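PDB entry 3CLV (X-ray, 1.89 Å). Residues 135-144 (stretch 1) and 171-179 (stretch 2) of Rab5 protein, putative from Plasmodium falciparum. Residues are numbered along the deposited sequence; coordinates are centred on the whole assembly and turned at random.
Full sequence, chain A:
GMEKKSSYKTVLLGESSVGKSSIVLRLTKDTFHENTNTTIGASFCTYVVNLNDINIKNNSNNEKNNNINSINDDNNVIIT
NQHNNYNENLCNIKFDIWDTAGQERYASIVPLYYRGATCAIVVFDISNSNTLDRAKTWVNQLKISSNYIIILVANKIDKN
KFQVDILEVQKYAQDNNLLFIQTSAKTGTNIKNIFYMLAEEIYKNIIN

Stretch 1 135-144: AKTWVNQLKI
Stretch 2, residues 171-179: KYAQDNNLL

How do the two stretches lie against each other? Residues 135-144 are helical throughout, with phi/psi near -60/-43 and backbone bonds such as Val 139 N to Ala 135 O at 2.9 Å. Residues 171-175 end a second helix that runs almost parallel to the first, 8° between N-to-C directions, with the axes 12.3 Å apart at closest approach. The register is set by Lys 136 CA to Tyr 172 CA, 8.8 Å, and Val 139 CA to Asn 176 CA, 8.5 Å. The contact is modest, burying 330 Å² in all.

What bridges so wide a gap between helices? Tyr 172 does, giving up 88 Å², the largest share. Its CA-to-CB bond points toward the first helix, and chi1 of 171° (t) with chi2 of 78° carries the ring across. Lys 136, at chi1 -73° (m) and then t, t, t, lays its aliphatic chain over one ring face: CG sits 3.8 Å from the centroid of the Tyr 172 ring, 23° off the normal, a CH-pi contact. A long lysine suits this place because its methylenes can cover the ring while NZ is hydrogen-bonded elsewhere in the structure. The phenol oxygen reaches the first backbone, with Tyr 172 OH 3.4 Å from Lys 136 O and 3.5 Å from Val 139 CB.

Where is the apolar part of the contact? Val 139, buried and pointing toward the second stretch with chi1 165° (t), meets two partners. Its CG1 lies 4.4 Å from Tyr 172 CZ, oblique to the ring, and 3.8 Å from Leu 178 CD2. A short branched side chain can touch both. Leu 178, extended at phi/psi -109/150 with chi1 -45° (m) and chi2 178° (t), turns its CA-to-CB bond toward the first helix.

How does the chain leave the second helix and still keep contact? Asn 176 departs from helical geometry at phi/psi -106/7, followed by Asn 177 in the left-handed region at 59/49; Leu 178 N bonds back to Ala 173 O at 2.7 Å. With chi1 -70° (m) and chi2 -91°, Asn 176 uses its amide to bond within its own stretch, ND2 to Tyr 172 O at 2.9 Å and nearly linear. Over this turn lies Lys 143, chi1 -62° (m), chi2 179° (t), chi3 111° and chi4 -69° (m): its CE comes 3.0 Å from Asn 176 O and 4.0 Å from Asn 176 CB, laying a long aliphatic chain against the turn at the exposed margin.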

# COMPACT_ATOMS: atom_id res chain seq x y z
N ALA A 135 -5.52 8.82 -19.35
CA ALA A 135 -6.06 7.55 -18.87
C ALA A 135 -5.50 6.37 -19.67
O ALA A 135 -5.17 5.34 -19.08
CB ALA A 135 -7.59 7.56 -18.93
N LYS A 136 -5.39 6.51 -20.99
CA LYS A 136 -4.84 5.45 -21.84
C LYS A 136 -3.39 5.12 -21.48
O LYS A 136 -3.02 3.94 -21.40
CB LYS A 136 -4.94 5.82 -23.32
CG LYS A 136 -6.36 5.75 -23.86
CD LYS A 136 -6.39 5.79 -25.38
CE LYS A 136 -7.81 5.88 -25.89
NZ LYS A 136 -7.81 6.10 -27.38
N THR A 137 -2.58 6.17 -21.28
CA THR A 137 -1.18 6.04 -20.82
C THR A 137 -1.13 5.27 -19.49
O THR A 137 -0.30 4.38 -19.31
CB THR A 137 -0.48 7.42 -20.68
OG1 THR A 137 -0.50 8.11 -21.93
CG2 THR A 137 0.96 7.27 -20.21
N TRP A 138 -2.05 5.59 -18.58
CA TRP A 138 -2.07 4.90 -17.30
C TRP A 138 -2.47 3.43 -17.40
O TRP A 138 -1.90 2.58 -16.71
CB TRP A 138 -2.96 5.61 -16.27
CG TRP A 138 -2.28 6.79 -15.65
CD1 TRP A 138 -1.01 6.84 -15.12
CD2 TRP A 138 -2.84 8.09 -15.47
NE1 TRP A 138 -0.74 8.11 -14.65
CE2 TRP A 138 -1.84 8.89 -14.85
CE3 TRP A 138 -4.08 8.66 -15.79
CZ2 TRP A 138 -2.06 10.25 -14.52
CZ3 TRP A 138 -4.30 10.00 -15.47
CH2 TRP A 138 -3.29 10.78 -14.84
N VAL A 139 -3.44 3.14 -18.26
CA VAL A 139 -3.87 1.76 -18.51
C VAL A 139 -2.69 0.91 -19.00
O VAL A 139 -2.46 -0.20 -18.51
CB VAL A 139 -5.06 1.68 -19.49
CG1 VAL A 139 -5.26 0.25 -20.02
CG2 VAL A 139 -6.36 2.24 -18.84
N ASN A 140 -1.94 1.44 -19.97
CA ASN A 140 -0.72 0.78 -20.47
C ASN A 140 0.33 0.52 -19.40
O ASN A 140 0.89 -0.56 -19.35
CB ASN A 140 -0.15 1.55 -21.68
CG ASN A 140 -1.04 1.46 -22.91
OD1 ASN A 140 -1.73 0.46 -23.11
ND2 ASN A 140 -1.05 2.50 -23.72
N GLN A 141 0.55 1.49 -18.52
CA GLN A 141 1.47 1.32 -17.40
C GLN A 141 0.98 0.24 -16.45
O GLN A 141 1.76 -0.59 -15.97
CB GLN A 141 1.60 2.61 -16.59
CG GLN A 141 2.48 3.67 -17.16
CD GLN A 141 2.72 4.82 -16.17
OE1 GLN A 141 1.92 5.04 -15.25
NE2 GLN A 141 3.82 5.52 -16.35
N LEU A 142 -0.31 0.27 -16.14
CA LEU A 142 -0.88 -0.71 -15.20
C LEU A 142 -0.82 -2.14 -15.74
O LEU A 142 -0.46 -3.08 -15.00
CB LEU A 142 -2.31 -0.34 -14.82
CG LEU A 142 -2.55 0.85 -13.89
CD1 LEU A 142 -3.96 1.38 -14.13
CD2 LEU A 142 -2.38 0.43 -12.43
N LYS A 143 -1.16 -2.32 -17.01
CA LYS A 143 -1.10 -3.65 -17.65
C LYS A 143 0.28 -4.28 -17.58
O LYS A 143 0.41 -5.49 -17.45
CB LYS A 143 -1.59 -3.60 -19.11
CG LYS A 143 -3.05 -3.18 -19.20
CD LYS A 143 -3.54 -3.10 -20.63
CE LYS A 143 -4.54 -4.20 -20.90
NZ LYS A 143 -3.94 -5.57 -20.92
N ILE A 144 1.32 -3.46 -17.64
CA ILE A 144 2.69 -3.95 -17.46
C ILE A 144 3.08 -4.18 -16.01
O ILE A 144 3.74 -5.19 -15.68
CB ILE A 144 3.70 -3.01 -18.16
CG1 ILE A 144 3.72 -3.35 -19.65
CG2 ILE A 144 5.12 -3.18 -17.58
CD1 ILE A 144 4.10 -2.22 -20.56
N LYS A 171 -14.65 0.66 -27.66
CA LYS A 171 -13.77 -0.20 -28.47
C LYS A 171 -12.40 -0.32 -27.83
O LYS A 171 -11.85 -1.44 -27.74
CB LYS A 171 -13.65 0.30 -29.91
CG LYS A 171 -12.91 -0.70 -30.84
N TYR A 172 -11.86 0.82 -27.37
CA TYR A 172 -10.58 0.87 -26.68
C TYR A 172 -10.57 -0.10 -25.50
O TYR A 172 -9.60 -0.84 -25.33
CB TYR A 172 -10.21 2.30 -26.23
CG TYR A 172 -8.98 2.32 -25.33
CD1 TYR A 172 -7.70 2.20 -25.87
CD2 TYR A 172 -9.11 2.40 -23.94
CE1 TYR A 172 -6.58 2.18 -25.06
CE2 TYR A 172 -7.96 2.38 -23.10
CZ TYR A 172 -6.71 2.26 -23.67
OH TYR A 172 -5.57 2.23 -22.90
N ALA A 173 -11.63 -0.06 -24.69
CA ALA A 173 -11.70 -0.89 -23.48
C ALA A 173 -11.76 -2.38 -23.80
O ALA A 173 -11.12 -3.19 -23.13
CB ALA A 173 -12.87 -0.46 -22.60
N GLN A 174 -12.51 -2.73 -24.84
CA GLN A 174 -12.56 -4.11 -25.35
C GLN A 174 -11.19 -4.60 -25.83
O GLN A 174 -10.75 -5.70 -25.49
CB GLN A 174 -13.55 -4.20 -26.51
CG GLN A 174 -15.00 -3.90 -26.12
CD GLN A 174 -15.94 -3.86 -27.32
OE1 GLN A 174 -16.99 -3.23 -27.27
NE2 GLN A 174 -15.57 -4.54 -28.40
N ASP A 175 -10.51 -3.75 -26.59
CA ASP A 175 -9.22 -4.09 -27.14
C ASP A 175 -8.20 -4.32 -26.05
O ASP A 175 -7.25 -5.10 -26.21
CB ASP A 175 -8.74 -2.98 -28.07
CG ASP A 175 -9.45 -2.99 -29.41
OD1 ASP A 175 -10.47 -3.70 -29.57
OD2 ASP A 175 -8.98 -2.26 -30.31
N ASN A 176 -8.40 -3.64 -24.92
CA ASN A 176 -7.47 -3.75 -23.83
C ASN A 176 -8.02 -4.56 -22.70
O ASN A 176 -7.38 -4.66 -21.65
CB ASN A 176 -7.01 -2.36 -23.38
CG ASN A 176 -6.12 -1.71 -24.42
OD1 ASN A 176 -4.90 -1.85 -24.38
ND2 ASN A 176 -6.73 -1.06 -25.40
N ASN A 177 -9.19 -5.17 -22.92
CA ASN A 177 -9.78 -6.10 -21.95
C ASN A 177 -10.02 -5.44 -20.60
O ASN A 177 -9.65 -5.96 -19.55
CB ASN A 177 -8.90 -7.35 -21.80
CG ASN A 177 -8.57 -7.98 -23.15
OD1 ASN A 177 -7.45 -7.83 -23.64
ND2 ASN A 177 -9.54 -8.65 -23.76
N LEU A 178 -10.66 -4.27 -20.65
CA LEU A 178 -11.00 -3.49 -19.47
C LEU A 178 -12.50 -3.58 -19.28
O LEU A 178 -13.25 -3.72 -20.28
CB LEU A 178 -10.62 -2.02 -19.69
CG LEU A 178 -9.27 -1.67 -20.31
CD1 LEU A 178 -9.14 -0.16 -20.49
CD2 LEU A 178 -8.13 -2.21 -19.47
N LEU A 179 -12.93 -3.50 -18.02
CA LEU A 179 -14.29 -3.10 -17.70
C LEU A 179 -14.47 -1.62 -18.09
O LEU A 179 -13.51 -0.84 -18.12
CB LEU A 179 -14.58 -3.31 -16.20
CG LEU A 179 -14.47 -4.74 -15.68
CD1 LEU A 179 -14.69 -4.78 -14.16
CD2 LEU A 179 -15.49 -5.64 -16.37